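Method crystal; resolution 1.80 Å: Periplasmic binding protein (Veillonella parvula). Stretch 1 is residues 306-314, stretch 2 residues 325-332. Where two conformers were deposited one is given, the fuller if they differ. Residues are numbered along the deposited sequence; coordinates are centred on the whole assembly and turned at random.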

# COMPACT_ATOMS: atom_id res chain seq x y z
N PHE A 306 10.04 8.17 -17.56
CA PHE A 306 9.16 8.52 -16.44
C PHE A 306 7.96 7.59 -16.41
O PHE A 306 7.27 7.42 -17.41
N ILE A 307 7.71 7.00 -15.24
CA ILE A 307 6.67 5.99 -15.09
C ILE A 307 5.67 6.40 -14.00
O ILE A 307 6.06 6.75 -12.89
N ARG A 308 4.40 6.36 -14.35
CA ARG A 308 3.34 6.84 -13.46
C ARG A 308 2.80 5.72 -12.58
O ARG A 308 2.50 4.64 -13.08
N VAL A 309 2.68 5.97 -11.28
CA VAL A 309 1.97 5.02 -10.41
C VAL A 309 1.06 5.77 -9.45
O VAL A 309 1.24 6.97 -9.24
N LYS A 310 0.09 5.06 -8.89
CA LYS A 310 -0.61 5.54 -7.71
C LYS A 310 0.08 4.94 -6.51
O LYS A 310 0.59 3.82 -6.58
N LEU A 311 0.08 5.67 -5.40
CA LEU A 311 0.71 5.19 -4.17
C LEU A 311 0.09 3.86 -3.72
O LEU A 311 0.78 3.00 -3.17
N SER A 312 -1.21 3.70 -3.96
CA SER A 312 -1.93 2.48 -3.60
C SER A 312 -1.38 1.24 -4.31
O SER A 312 -1.58 0.11 -3.83
N GLU A 313 -0.71 1.45 -5.44
CA GLU A 313 -0.18 0.36 -6.25
C GLU A 313 1.14 -0.18 -5.74
O GLU A 313 1.48 -1.33 -6.01
N ILE A 314 1.88 0.66 -5.03
CA ILE A 314 3.22 0.27 -4.55
C ILE A 314 3.32 0.18 -3.04
O ILE A 314 4.41 0.05 -2.49
N LYS A 325 2.55 -6.05 -13.11
CA LYS A 325 2.39 -6.48 -14.49
C LYS A 325 2.63 -5.30 -15.44
O LYS A 325 3.42 -5.39 -16.39
N ARG A 326 1.95 -4.19 -15.17
CA ARG A 326 2.07 -2.98 -16.00
C ARG A 326 3.49 -2.42 -15.94
O ARG A 326 4.05 -2.02 -16.97
N LEU A 327 4.07 -2.38 -14.74
CA LEU A 327 5.38 -1.79 -14.55
C LEU A 327 6.43 -2.64 -15.27
O LEU A 327 7.34 -2.09 -15.88
N ALA A 328 6.26 -3.96 -15.22
CA ALA A 328 7.18 -4.86 -15.91
C ALA A 328 7.15 -4.61 -17.41
O ALA A 328 8.18 -4.70 -18.10
N GLU A 329 5.98 -4.29 -17.93
CA GLU A 329 5.85 -4.10 -19.37
C GLU A 329 6.52 -2.78 -19.74
O GLU A 329 7.25 -2.70 -20.73
N GLU A 330 6.29 -1.77 -18.92
CA GLU A 330 6.83 -0.44 -19.19
C GLU A 330 8.35 -0.35 -19.01
O GLU A 330 9.02 0.33 -19.79
N ILE A 331 8.89 -1.04 -18.01
CA ILE A 331 10.33 -0.97 -17.71
C ILE A 331 11.15 -1.87 -18.63
O ILE A 331 12.22 -1.49 -19.10
N HIS A 332 10.62 -3.05 -18.92
CA HIS A 332 11.37 -4.06 -19.65
C HIS A 332 10.91 -4.26 -21.09
O HIS A 332 11.53 -5.02 -21.83

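A strand and a helix running almost antiparallel (173°, axes 9.9 Å apart at closest approach) meet through a small apolar patch flanked by an arginine-centred polar cluster. Ile 307 (chi1 m, chi2 t) points toward the helix and is the most covered residue: its CG2 lies 3.5 Å from Leu 327 CD2, and its CD1 lies 3.4 Å from Ile 331 CG1. Leu 327 and Ile 331, both m,t, leave the helix sideways, but their ends come nearer the strand. Val 309 (m) extends the patch, its CG1 3.8 Å from Leu 327 CD2. Arg 326 points toward stretch 1; chi1 and chi2 are t, and chi3 turns to p. Its guanidinium forms a two-pronged salt bridge with Glu 313 (m,t), NH1 to OE2 at 2.9 Å and NH2 to OE1 at 3.0 Å, while NH2 also donates to Arg 308 O at 3.1 Å. Glu 313 OE1 in addition accepts from Lys 310 N (2.9 Å), which ties the carboxylate to its own stretch. Water 1 completes the network: it accepts from Arg 326 NE and donates to Arg 308 O and Glu 330 OE1, each at 2.7 Å. Glu 330 (m,t) thus joins through water, and its OE1 also rests 3.5 Å from Ile 307 CG2.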

# COMPACT_ATOMS: atom_id res chain seq x y z
CB PHE A 306 8.66 9.97 -16.60
CG PHE A 306 9.77 10.99 -16.63
CD1 PHE A 306 10.49 11.29 -15.48
CD2 PHE A 306 10.10 11.64 -17.82
CE1 PHE A 306 11.52 12.23 -15.51
CE2 PHE A 306 11.14 12.59 -17.85
CZ PHE A 306 11.85 12.88 -16.70
CB ILE A 307 7.29 4.64 -14.73
CG1 ILE A 307 8.14 4.16 -15.90
CG2 ILE A 307 6.21 3.60 -14.42
CD1 ILE A 307 8.81 2.88 -15.63
CB ARG A 308 2.19 7.38 -14.31
CG ARG A 308 1.03 7.98 -13.53
CD ARG A 308 -0.05 8.39 -14.50
NE ARG A 308 -1.16 9.08 -13.84
CZ ARG A 308 -2.15 8.46 -13.22
NH1 ARG A 308 -2.17 7.13 -13.18
NH2 ARG A 308 -3.13 9.16 -12.65
CB VAL A 309 2.92 4.17 -9.54
CG1 VAL A 309 3.83 3.30 -10.40
CG2 VAL A 309 3.74 5.06 -8.58
CB LYS A 310 -2.07 5.09 -7.73
CG LYS A 310 -2.84 5.57 -8.95
CD LYS A 310 -2.93 7.08 -8.99
CE LYS A 310 -3.87 7.58 -7.90
NZ LYS A 310 -3.98 9.08 -7.89
CB LEU A 311 0.58 6.24 -3.08
CG LEU A 311 1.37 6.02 -1.79
CD1 LEU A 311 2.86 6.10 -2.07
CD2 LEU A 311 0.94 7.03 -0.73
CB SER A 312 -3.41 2.62 -3.93
OG SER A 312 -3.58 2.72 -5.33
CB GLU A 313 0.01 0.84 -7.70
CG GLU A 313 -1.31 1.00 -8.46
CD GLU A 313 -1.12 1.60 -9.84
OE1 GLU A 313 -0.17 2.41 -10.04
OE2 GLU A 313 -1.91 1.27 -10.75
CB ILE A 314 4.33 1.22 -5.09
CG1 ILE A 314 4.00 2.68 -4.77
CG2 ILE A 314 4.52 1.02 -6.58
CD1 ILE A 314 5.15 3.65 -5.07
CB LYS A 325 0.99 -7.05 -14.70
CG LYS A 325 0.77 -7.72 -16.04
CD LYS A 325 -0.58 -8.44 -16.05
CE LYS A 325 -0.81 -9.22 -17.34
NZ LYS A 325 -0.91 -8.34 -18.53
CB ARG A 326 1.07 -1.92 -15.55
CG ARG A 326 0.97 -0.72 -16.48
CD ARG A 326 -0.05 0.31 -15.95
NE ARG A 326 0.54 1.20 -14.95
CZ ARG A 326 0.21 1.22 -13.67
NH1 ARG A 326 -0.72 0.39 -13.20
NH2 ARG A 326 0.81 2.08 -12.85
CB LEU A 327 5.73 -1.69 -13.06
CG LEU A 327 4.95 -0.64 -12.26
CD1 LEU A 327 5.22 -0.76 -10.76
CD2 LEU A 327 5.32 0.73 -12.72
CB ALA A 328 6.83 -6.32 -15.61
CB GLU A 329 4.38 -4.13 -19.80
CG GLU A 329 3.75 -5.51 -19.62
CD GLU A 329 2.33 -5.58 -20.14
OE1 GLU A 329 1.69 -4.52 -20.32
OE2 GLU A 329 1.85 -6.71 -20.38
CB GLU A 330 6.09 0.62 -18.36
CG GLU A 330 4.68 0.91 -18.90
CD GLU A 330 3.83 1.76 -17.97
OE1 GLU A 330 4.28 2.06 -16.85
OE2 GLU A 330 2.69 2.13 -18.36
CB ILE A 331 10.59 -1.33 -16.23
CG1 ILE A 331 10.01 -0.24 -15.33
CG2 ILE A 331 12.08 -1.51 -15.94
CD1 ILE A 331 9.96 -0.60 -13.87
CB HIS A 332 11.29 -5.38 -18.90
CG HIS A 332 11.97 -5.36 -17.57
ND1 HIS A 332 13.34 -5.35 -17.43
CD2 HIS A 332 11.46 -5.35 -16.31
CE1 HIS A 332 13.65 -5.35 -16.14
NE2 HIS A 332 12.53 -5.34 -15.45
O HOH W 1 2.37 3.17 -15.37